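Local coordinates for tudor and KH domain-containing protein homolog (Bombyx mori, PDB 5VQH) that binds Piwi proteins carrying symmetrically dimethylated arginine through its extended Tudor domain and takes part in primary piRNA biogenesis, which silences transposons in the germline, at residues L70-V82 / R88-N100. Residues are numbered along the deposited sequence; the frame is centred on the assembly and turned at random.
Sequences LRHVSVGQVVAAV and RWYRARVHDIRPN. With 2MR (n3, n4-dimethylarginine), chain C.
The first beta hairpin of the Tudor barrel pairs V78-V82 antiparallel with W89-R93. V79 and A92 form a hydrogen-bonded pair through V79 N to A92 O (2.9 Å) and A92 N to V79 O; A81 and Y90 form the next. Past V78 the backbone bonding continues into the type II turn S74-Q77, where V94 N bonds to Q77 O and G76 N gives a short bond to V94 O (2.7 Å). G76 O, close to the guanidinium plane of R93, accepts R93 NH1 at 3.0 Å, but NH1 sits off the carbonyl plane and the N-H...O angle is bent to 140°. The R93 chain gets there by bending at chi3 (-68°), while V78 CG2 lies over one guanidinium face, 3.6 Å from R93 NH1. A leucine in place of R93 has no donor for G76 O, and would probably leave that carbonyl without its side-chain mate and V78 CG2 without the flat group it lies over. In the Tudor fold this hairpin also contributes R88 and Y90 to the dimethylarginine pocket: ligand NH1 lies over the centre of one Y90 ring face, and the Y90 hydroxyl is hydrogen-bonded to D86. On the other sheet face V82 CG2 sits 3.4 Å from the centroid of the six-membered W89 ring, over its face, and A80 CB packs against W89 CE3. Near the turn, V94 CG2 meets V73 CG2 at 3.8 Å, the side chains crossing at about a right angle.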
ATOM      1  N   LEU A  70     -16.530  13.357  12.203  1.00 46.10           N
ATOM      2  CA  LEU A  70     -15.982  12.496  13.257  1.00 46.47           C
ATOM      3  C   LEU A  70     -15.943  13.275  14.556  1.00 47.92           C
ATOM      4  O   LEU A  70     -15.220  14.288  14.638  1.00 49.16           O
ATOM      5  CB  LEU A  70     -14.550  12.075  12.941  1.00 44.45           C
ATOM      6  CG  LEU A  70     -14.319  10.853  12.076  1.00 44.84           C
ATOM      7  CD1 LEU A  70     -12.824  10.664  11.959  1.00 46.88           C
ATOM      8  CD2 LEU A  70     -14.972   9.611  12.628  1.00 43.23           C
ATOM      9  N   ARG A  71     -16.706  12.846  15.560  1.00 47.14           N
ATOM     10  CA  ARG A  71     -16.587  13.484  16.864  1.00 52.79           C
ATOM     11  C   ARG A  71     -15.499  12.795  17.686  1.00 49.19           C
ATOM     12  O   ARG A  71     -14.899  13.422  18.555  1.00 43.06           O
ATOM     13  CB  ARG A  71     -17.910  13.472  17.620  1.00 64.18           C
ATOM     14  CG  ARG A  71     -19.067  14.201  16.941  1.00 70.87           C
ATOM     15  CD  ARG A  71     -20.390  13.545  17.322  1.00 81.75           C
ATOM     16  NE  ARG A  71     -20.336  12.083  17.146  1.00 86.35           N
ATOM     17  CZ  ARG A  71     -21.365  11.258  17.327  1.00 91.49           C
ATOM     18  NH1 ARG A  71     -22.561  11.731  17.672  1.00 94.77           N
ATOM     19  NH2 ARG A  71     -21.193   9.949  17.148  1.00 91.77           N
ATOM     20  N   HIS A  72     -15.276  11.505  17.419  1.00 46.37           N
ATOM     21  CA  HIS A  72     -14.169  10.769  17.989  1.00 47.09           C
ATOM     22  C   HIS A  72     -13.436   9.949  16.928  1.00 43.42           C
ATOM     23  O   HIS A  72     -14.052   9.379  16.038  1.00 45.08           O
ATOM     24  CB  HIS A  72     -14.666   9.824  19.076  1.00 50.63           C
ATOM     25  CG  HIS A  72     -13.557   9.118  19.793  1.00 60.17           C
ATOM     26  ND1 HIS A  72     -13.374   7.753  19.720  1.00 63.66           N
ATOM     27  CD2 HIS A  72     -12.544   9.594  20.559  1.00 58.61           C
ATOM     28  CE1 HIS A  72     -12.310   7.418  20.429  1.00 63.63           C
ATOM     29  NE2 HIS A  72     -11.787   8.517  20.944  1.00 61.99           N
ATOM     30  N   VAL A  73     -12.120   9.860  17.062  1.00 35.88           N
ATOM     31  CA  VAL A  73     -11.313   9.057  16.185  1.00 31.97           C
ATOM     32  C   VAL A  73     -10.346   8.187  16.977  1.00 33.49           C
ATOM     33  O   VAL A  73      -9.760   8.632  17.950  1.00 32.87           O
ATOM     34  CB  VAL A  73     -10.564   9.916  15.170  1.00 34.41           C
ATOM     35  CG1 VAL A  73      -9.621  10.899  15.816  1.00 36.38           C
ATOM     36  CG2 VAL A  73      -9.805   9.045  14.191  1.00 35.65           C
ATOM     37  N   SER A  74     -10.214   6.932  16.548  1.00 33.89           N
ATOM     38  CA  SER A  74      -9.440   5.913  17.246  1.00 37.75           C
ATOM     39  C   SER A  74      -8.379   5.302  16.332  1.00 34.67           C
ATOM     40  O   SER A  74      -8.534   5.244  15.135  1.00 34.90           O
ATOM     41  CB  SER A  74     -10.353   4.799  17.762  1.00 40.58           C
ATOM     42  OG  SER A  74     -11.664   5.293  17.949  1.00 46.72           O
ATOM     43  N   VAL A  75      -7.286   4.862  16.918  1.00 32.97           N
ATOM     44  CA  VAL A  75      -6.282   4.195  16.163  1.00 32.97           C
ATOM     45  C   VAL A  75      -6.917   2.910  15.693  1.00 31.31           C
ATOM     46  O   VAL A  75      -7.672   2.278  16.421  1.00 30.19           O
ATOM     47  CB  VAL A  75      -5.027   3.971  17.020  1.00 36.31           C
ATOM     48  CG1 VAL A  75      -4.245   2.751  16.605  1.00 36.39           C
ATOM     49  CG2 VAL A  75      -4.142   5.188  16.916  1.00 39.10           C
ATOM     50  N   GLY A  76      -6.629   2.550  14.448  1.00 29.97           N
ATOM     51  CA  GLY A  76      -7.154   1.337  13.863  1.00 28.86           C
ATOM     52  C   GLY A  76      -8.480   1.566  13.198  1.00 28.16           C
ATOM     53  O   GLY A  76      -9.014   0.660  12.597  1.00 28.91           O
ATOM     54  N   GLN A  77      -9.015   2.782  13.294  1.00 30.17           N
ATOM     55  CA  GLN A  77     -10.321   3.100  12.713  1.00 29.38           C
ATOM     56  C   GLN A  77     -10.202   3.332  11.226  1.00 29.66           C
ATOM     57  O   GLN A  77      -9.300   4.014  10.784  1.00 25.72           O
ATOM     58  CB  GLN A  77     -10.871   4.354  13.332  1.00 30.36           C
ATOM     59  CG  GLN A  77     -12.299   4.707  12.929  1.00 34.79           C
ATOM     60  CD  GLN A  77     -12.860   5.899  13.722  1.00 37.45           C
ATOM     61  OE1 GLN A  77     -12.347   6.246  14.765  1.00 41.19           O
ATOM     62  NE2 GLN A  77     -13.919   6.524  13.218  1.00 42.11           N
ATOM     63  N   VAL A  78     -11.155   2.800  10.465  1.00 30.98           N
ATOM     64  CA  VAL A  78     -11.247   3.074   9.024  1.00 29.77           C
ATOM     65  C   VAL A  78     -12.131   4.295   8.742  1.00 30.45           C
ATOM     66  O   VAL A  78     -13.279   4.350   9.190  1.00 32.25           O
ATOM     67  CB  VAL A  78     -11.784   1.861   8.260  1.00 28.13           C
ATOM     68  CG1 VAL A  78     -11.876   2.150   6.781  1.00 26.70           C
ATOM     69  CG2 VAL A  78     -10.937   0.625   8.549  1.00 28.92           C
ATOM     70  N   VAL A  79     -11.589   5.234   7.963  1.00 28.80           N
ATOM     71  CA  VAL A  79     -12.180   6.549   7.737  1.00 30.70           C
ATOM     72  C   VAL A  79     -12.090   7.025   6.264  1.00 30.83           C
ATOM     73  O   VAL A  79     -11.485   6.367   5.401  1.00 35.07           O
ATOM     74  CB  VAL A  79     -11.444   7.585   8.602  1.00 33.29           C
ATOM     75  CG1 VAL A  79     -11.686   7.320  10.096  1.00 33.30           C
ATOM     76  CG2 VAL A  79      -9.936   7.572   8.284  1.00 34.74           C
ATOM     77  N   ALA A  80     -12.686   8.164   5.973  1.00 27.65           N
ATOM     78  CA  ALA A  80     -12.523   8.779   4.682  1.00 28.67           C
ATOM     79  C   ALA A  80     -11.443   9.823   4.840  1.00 32.69           C
ATOM     80  O   ALA A  80     -11.478  10.558   5.828  1.00 36.94           O
ATOM     81  CB  ALA A  80     -13.823   9.413   4.241  1.00 26.67           C
ATOM     82  N   ALA A  81     -10.494   9.899   3.895  1.00 31.57           N
ATOM     83  CA  ALA A  81      -9.383  10.855   3.994  1.00 32.42           C
ATOM     84  C   ALA A  81      -8.914  11.367   2.644  1.00 33.17           C
ATOM     85  O   ALA A  81      -8.755  10.612   1.705  1.00 33.93           O
ATOM     86  CB  ALA A  81      -8.193  10.228   4.712  1.00 32.05           C
ATOM     87  N   VAL A  82      -8.639  12.652   2.574  1.00 31.87           N
ATOM     88  CA  VAL A  82      -8.106  13.219   1.377  1.00 34.78           C
ATOM     89  C   VAL A  82      -6.659  12.790   1.285  1.00 31.64           C
ATOM     90  O   VAL A  82      -6.026  12.579   2.275  1.00 29.82           O
ATOM     91  CB  VAL A  82      -8.218  14.754   1.405  1.00 39.14           C
ATOM     92  CG1 VAL A  82      -7.369  15.382   0.304  1.00 38.26           C
ATOM     93  CG2 VAL A  82      -9.695  15.180   1.326  1.00 37.06           C
ATOM     94  N   ARG A  88      -8.221  14.000  -3.710  1.00 41.07           N
ATOM     95  CA  ARG A  88      -9.349  13.049  -3.777  1.00 40.94           C
ATOM     96  C   ARG A  88      -9.507  12.227  -2.473  1.00 39.91           C
ATOM     97  O   ARG A  88      -8.586  12.161  -1.637  1.00 37.60           O
ATOM     98  CB  ARG A  88      -9.173  12.107  -4.981  1.00 45.80           C
ATOM     99  CG  ARG A  88      -9.037  12.804  -6.335  1.00 49.61           C
ATOM    100  CD  ARG A  88      -8.969  11.796  -7.464  1.00 54.75           C
ATOM    101  NE  ARG A  88      -8.700  12.392  -8.784  1.00 62.51           N
ATOM    102  CZ  ARG A  88      -7.493  12.502  -9.357  1.00 64.92           C
ATOM    103  NH1 ARG A  88      -6.385  12.099  -8.737  1.00 64.66           N
ATOM    104  NH2 ARG A  88      -7.384  13.033 -10.572  1.00 63.66           N
ATOM    105  N   TRP A  89     -10.674  11.608  -2.303  1.00 36.56           N
ATOM    106  CA  TRP A  89     -11.013  10.912  -1.061  1.00 34.25           C
ATOM    107  C   TRP A  89     -10.760   9.419  -1.155  1.00 35.87           C
ATOM    108  O   TRP A  89     -11.094   8.761  -2.158  1.00 35.53           O
ATOM    109  CB  TRP A  89     -12.483  11.179  -0.663  1.00 36.13           C
ATOM    110  CG  TRP A  89     -12.692  12.595  -0.169  1.00 35.75           C
ATOM    111  CD1 TRP A  89     -12.899  13.707  -0.927  1.00 38.25           C
ATOM    112  CD2 TRP A  89     -12.645  13.048   1.181  1.00 35.43           C
ATOM    113  NE1 TRP A  89     -13.008  14.824  -0.136  1.00 36.70           N
ATOM    114  CE2 TRP A  89     -12.854  14.445   1.165  1.00 35.52           C
ATOM    115  CE3 TRP A  89     -12.457  12.412   2.405  1.00 33.87           C
ATOM    116  CZ2 TRP A  89     -12.869  15.201   2.311  1.00 31.82           C
ATOM    117  CZ3 TRP A  89     -12.481  13.165   3.526  1.00 33.29           C
ATOM    118  CH2 TRP A  89     -12.687  14.551   3.474  1.00 31.23           C
ATOM    119  N   TYR A  90     -10.202   8.878  -0.072  1.00 33.67           N
ATOM    120  CA  TYR A  90      -9.737   7.496  -0.025  1.00 29.64           C
ATOM    121  C   TYR A  90     -10.099   6.850   1.321  1.00 29.05           C
ATOM    122  O   TYR A  90     -10.416   7.513   2.320  1.00 30.06           O
ATOM    123  CB  TYR A  90      -8.225   7.455  -0.288  1.00 28.48           C
ATOM    124  CG  TYR A  90      -7.853   7.968  -1.656  1.00 29.83           C
ATOM    125  CD1 TYR A  90      -7.941   7.147  -2.754  1.00 32.01           C
ATOM    126  CD2 TYR A  90      -7.438   9.283  -1.863  1.00 30.09           C
ATOM    127  CE1 TYR A  90      -7.624   7.600  -4.024  1.00 31.27           C
ATOM    128  CE2 TYR A  90      -7.126   9.753  -3.136  1.00 29.02           C
ATOM    129  CZ  TYR A  90      -7.215   8.890  -4.219  1.00 30.19           C
ATOM    130  OH  TYR A  90      -6.922   9.265  -5.527  1.00 28.60           O
ATOM    131  N   ARG A  91     -10.079   5.538   1.326  1.00 27.29           N
ATOM    132  CA  ARG A  91     -10.296   4.788   2.512  1.00 27.05           C
ATOM    133  C   ARG A  91      -8.932   4.621   3.125  1.00 28.63           C
ATOM    134  O   ARG A  91      -7.994   4.156   2.446  1.00 31.34           O
ATOM    135  CB  ARG A  91     -10.892   3.423   2.194  1.00 26.54           C
ATOM    136  CG  ARG A  91     -12.178   3.491   1.412  1.00 27.64           C
ATOM    137  CD  ARG A  91     -12.852   2.129   1.183  1.00 28.59           C
ATOM    138  NE  ARG A  91     -12.091   1.129   0.432  1.00 27.14           N
ATOM    139  CZ  ARG A  91     -12.517  -0.118   0.202  1.00 26.41           C
ATOM    140  NH1 ARG A  91     -13.702  -0.537   0.666  1.00 26.90           N
ATOM    141  NH2 ARG A  91     -11.760  -0.970  -0.466  1.00 24.06           N
ATOM    142  N   ALA A  92      -8.822   4.983   4.403  1.00 27.50           N
ATOM    143  CA  ALA A  92      -7.568   4.871   5.120  1.00 26.93           C
ATOM    144  C   ALA A  92      -7.817   4.359   6.531  1.00 29.83           C
ATOM    145  O   ALA A  92      -8.917   4.495   7.063  1.00 28.79           O
ATOM    146  CB  ALA A  92      -6.923   6.217   5.179  1.00 25.96           C
ATOM    147  N   ARG A  93      -6.785   3.787   7.139  1.00 29.88           N
ATOM    148  CA  ARG A  93      -6.843   3.322   8.519  1.00 28.09           C
ATOM    149  C   ARG A  93      -5.927   4.228   9.352  1.00 28.16           C
ATOM    150  O   ARG A  93      -4.794   4.453   8.984  1.00 27.21           O
ATOM    151  CB  ARG A  93      -6.380   1.867   8.597  1.00 28.05           C
ATOM    152  CG  ARG A  93      -6.543   1.215   9.956  1.00 29.63           C
ATOM    153  CD  ARG A  93      -5.899  -0.168  10.025  1.00 31.07           C
ATOM    154  NE  ARG A  93      -6.583  -1.182   9.190  1.00 35.56           N
ATOM    155  CZ  ARG A  93      -7.813  -1.687   9.402  1.00 34.56           C
ATOM    156  NH1 ARG A  93      -8.592  -1.299  10.416  1.00 32.04           N
ATOM    157  NH2 ARG A  93      -8.282  -2.588   8.564  1.00 36.85           N
ATOM    158  N   VAL A  94      -6.423   4.740  10.470  1.00 26.72           N
ATOM    159  CA  VAL A  94      -5.637   5.575  11.336  1.00 26.89           C
ATOM    160  C   VAL A  94      -4.586   4.698  11.980  1.00 28.30           C
ATOM    161  O   VAL A  94      -4.934   3.756  12.702  1.00 30.51           O
ATOM    162  CB  VAL A  94      -6.544   6.235  12.399  1.00 29.26           C
ATOM    163  CG1 VAL A  94      -5.713   7.039  13.377  1.00 29.25           C
ATOM    164  CG2 VAL A  94      -7.566   7.171  11.717  1.00 27.56           C
ATOM    165  N   HIS A  95      -3.308   4.956  11.711  1.00 27.16           N
ATOM    166  CA  HIS A  95      -2.252   4.131  12.280  1.00 30.38           C
ATOM    167  C   HIS A  95      -1.734   4.701  13.587  1.00 31.93           C
ATOM    168  O   HIS A  95      -1.392   3.960  14.505  1.00 31.54           O
ATOM    169  CB  HIS A  95      -1.101   3.952  11.302  1.00 36.79           C
ATOM    170  CG  HIS A  95       0.121   3.330  11.914  1.00 43.44           C
ATOM    171  ND1 HIS A  95       1.208   4.076  12.347  1.00 50.06           N
ATOM    172  CD2 HIS A  95       0.418   2.037  12.196  1.00 46.73           C
ATOM    173  CE1 HIS A  95       2.121   3.266  12.858  1.00 50.95           C
ATOM    174  NE2 HIS A  95       1.672   2.023  12.766  1.00 50.09           N
ATOM    175  N   ASP A  96      -1.679   6.022  13.676  1.00 33.43           N
ATOM    176  CA  ASP A  96      -1.292   6.665  14.908  1.00 37.10           C
ATOM    177  C   ASP A  96      -1.805   8.102  14.949  1.00 34.90           C
ATOM    178  O   ASP A  96      -2.201   8.643  13.931  1.00 35.58           O
ATOM    179  CB  ASP A  96       0.229   6.646  15.001  1.00 42.81           C
ATOM    180  CG  ASP A  96       0.720   6.958  16.370  1.00 49.61           C
ATOM    181  OD1 ASP A  96      -0.132   6.984  17.307  1.00 52.24           O
ATOM    182  OD2 ASP A  96       1.948   7.192  16.493  1.00 55.44           O
ATOM    183  N   ILE A  97      -1.813   8.696  16.130  1.00 32.80           N
ATOM    184  CA  ILE A  97      -2.163  10.094  16.292  1.00 34.02           C
ATOM    185  C   ILE A  97      -1.033  10.797  17.027  1.00 36.37           C
ATOM    186  O   ILE A  97      -0.571  10.316  18.056  1.00 34.22           O
ATOM    187  CB  ILE A  97      -3.448  10.241  17.090  1.00 35.63           C
ATOM    188  CG1 ILE A  97      -4.586   9.618  16.312  1.00 39.37           C
ATOM    189  CG2 ILE A  97      -3.792  11.712  17.333  1.00 37.01           C
ATOM    190  CD1 ILE A  97      -5.846   9.469  17.145  1.00 44.87           C
ATOM    191  N   ARG A  98      -0.558  11.915  16.491  1.00 37.64           N
ATOM    192  CA  ARG A  98       0.490  12.640  17.177  1.00 44.11           C
ATOM    193  C   ARG A  98       0.102  14.127  17.396  1.00 46.04           C
ATOM    194  O   ARG A  98      -0.643  14.739  16.615  1.00 43.32           O
ATOM    195  CB  ARG A  98       1.839  12.447  16.449  1.00 48.67           C
ATOM    196  CG  ARG A  98       2.042  13.383  15.293  1.00 51.20           C
ATOM    197  CD  ARG A  98       3.495  13.609  14.856  1.00 61.02           C
ATOM    198  NE  ARG A  98       3.452  14.611  13.759  1.00 67.83           N
ATOM    199  CZ  ARG A  98       4.180  14.626  12.631  1.00 64.96           C
ATOM    200  NH1 ARG A  98       5.121  13.708  12.365  1.00 59.35           N
ATOM    201  NH2 ARG A  98       3.952  15.600  11.745  1.00 62.18           N
ATOM    202  N   PRO A  99       0.593  14.718  18.487  1.00 44.56           N
ATOM    203  CA  PRO A  99       0.235  16.101  18.785  1.00 43.17           C
ATOM    204  C   PRO A  99       0.910  17.062  17.847  1.00 39.42           C
ATOM    205  O   PRO A  99       1.882  16.705  17.197  1.00 40.79           O
ATOM    206  CB  PRO A  99       0.835  16.309  20.169  1.00 42.32           C
ATOM    207  CG  PRO A  99       2.042  15.432  20.153  1.00 42.40           C
ATOM    208  CD  PRO A  99       1.623  14.207  19.404  1.00 42.19           C
ATOM    209  N   ASN A 100       0.371  18.273  17.789  1.00 42.07           N
ATOM    210  CA  ASN A 100       1.064  19.436  17.234  1.00 42.20           C
ATOM    211  C   ASN A 100       1.180  20.496  18.346  1.00 41.75           C
ATOM    212  O   ASN A 100       0.174  21.071  18.771  1.00 40.54           O
ATOM    213  CB  ASN A 100       0.324  20.007  16.006  1.00 41.88           C
ATOM    214  CG  ASN A 100       1.025  21.245  15.414  1.00 43.94           C
ATOM    215  OD1 ASN A 100       1.857  21.859  16.064  1.00 44.57           O
ATOM    216  ND2 ASN A 100       0.673  21.619  14.186  1.00 44.88           N
TER
HETATM  217  N   2MR C 501      -3.372   9.430  -9.501  1.00 78.06           N
HETATM  218  CA  2MR C 501      -3.343  10.242  -8.270  1.00 77.09           C
HETATM  219  CB  2MR C 501      -3.198   9.317  -7.066  1.00 68.19           C
HETATM  220  CG  2MR C 501      -4.167   8.136  -7.094  1.00 60.15           C
HETATM  221  CD  2MR C 501      -4.335   7.679  -5.657  1.00 50.43           C
HETATM  222  NE  2MR C 501      -3.074   7.177  -5.170  1.00 43.78           N
HETATM  223  CZ  2MR C 501      -2.893   6.946  -3.889  1.00 42.11           C
HETATM  224  NH1 2MR C 501      -3.829   7.208  -3.101  1.00 39.95           N
HETATM  225  CQ1 2MR C 501      -3.813   7.010  -1.668  1.00 41.64           C
HETATM  226  NH2 2MR C 501      -1.738   6.458  -3.435  1.00 44.60           N
HETATM  227  CQ2 2MR C 501      -0.597   6.156  -4.285  1.00 41.09           C
HETATM  228  C   2MR C 501      -2.243  11.292  -8.193  1.00 79.86           C
HETATM  229  O   2MR C 501      -1.939  11.855  -7.124  1.00 72.29           O
HETATM  230  OXT 2MR C 501      -1.610  11.639  -9.194  1.00 89.55           O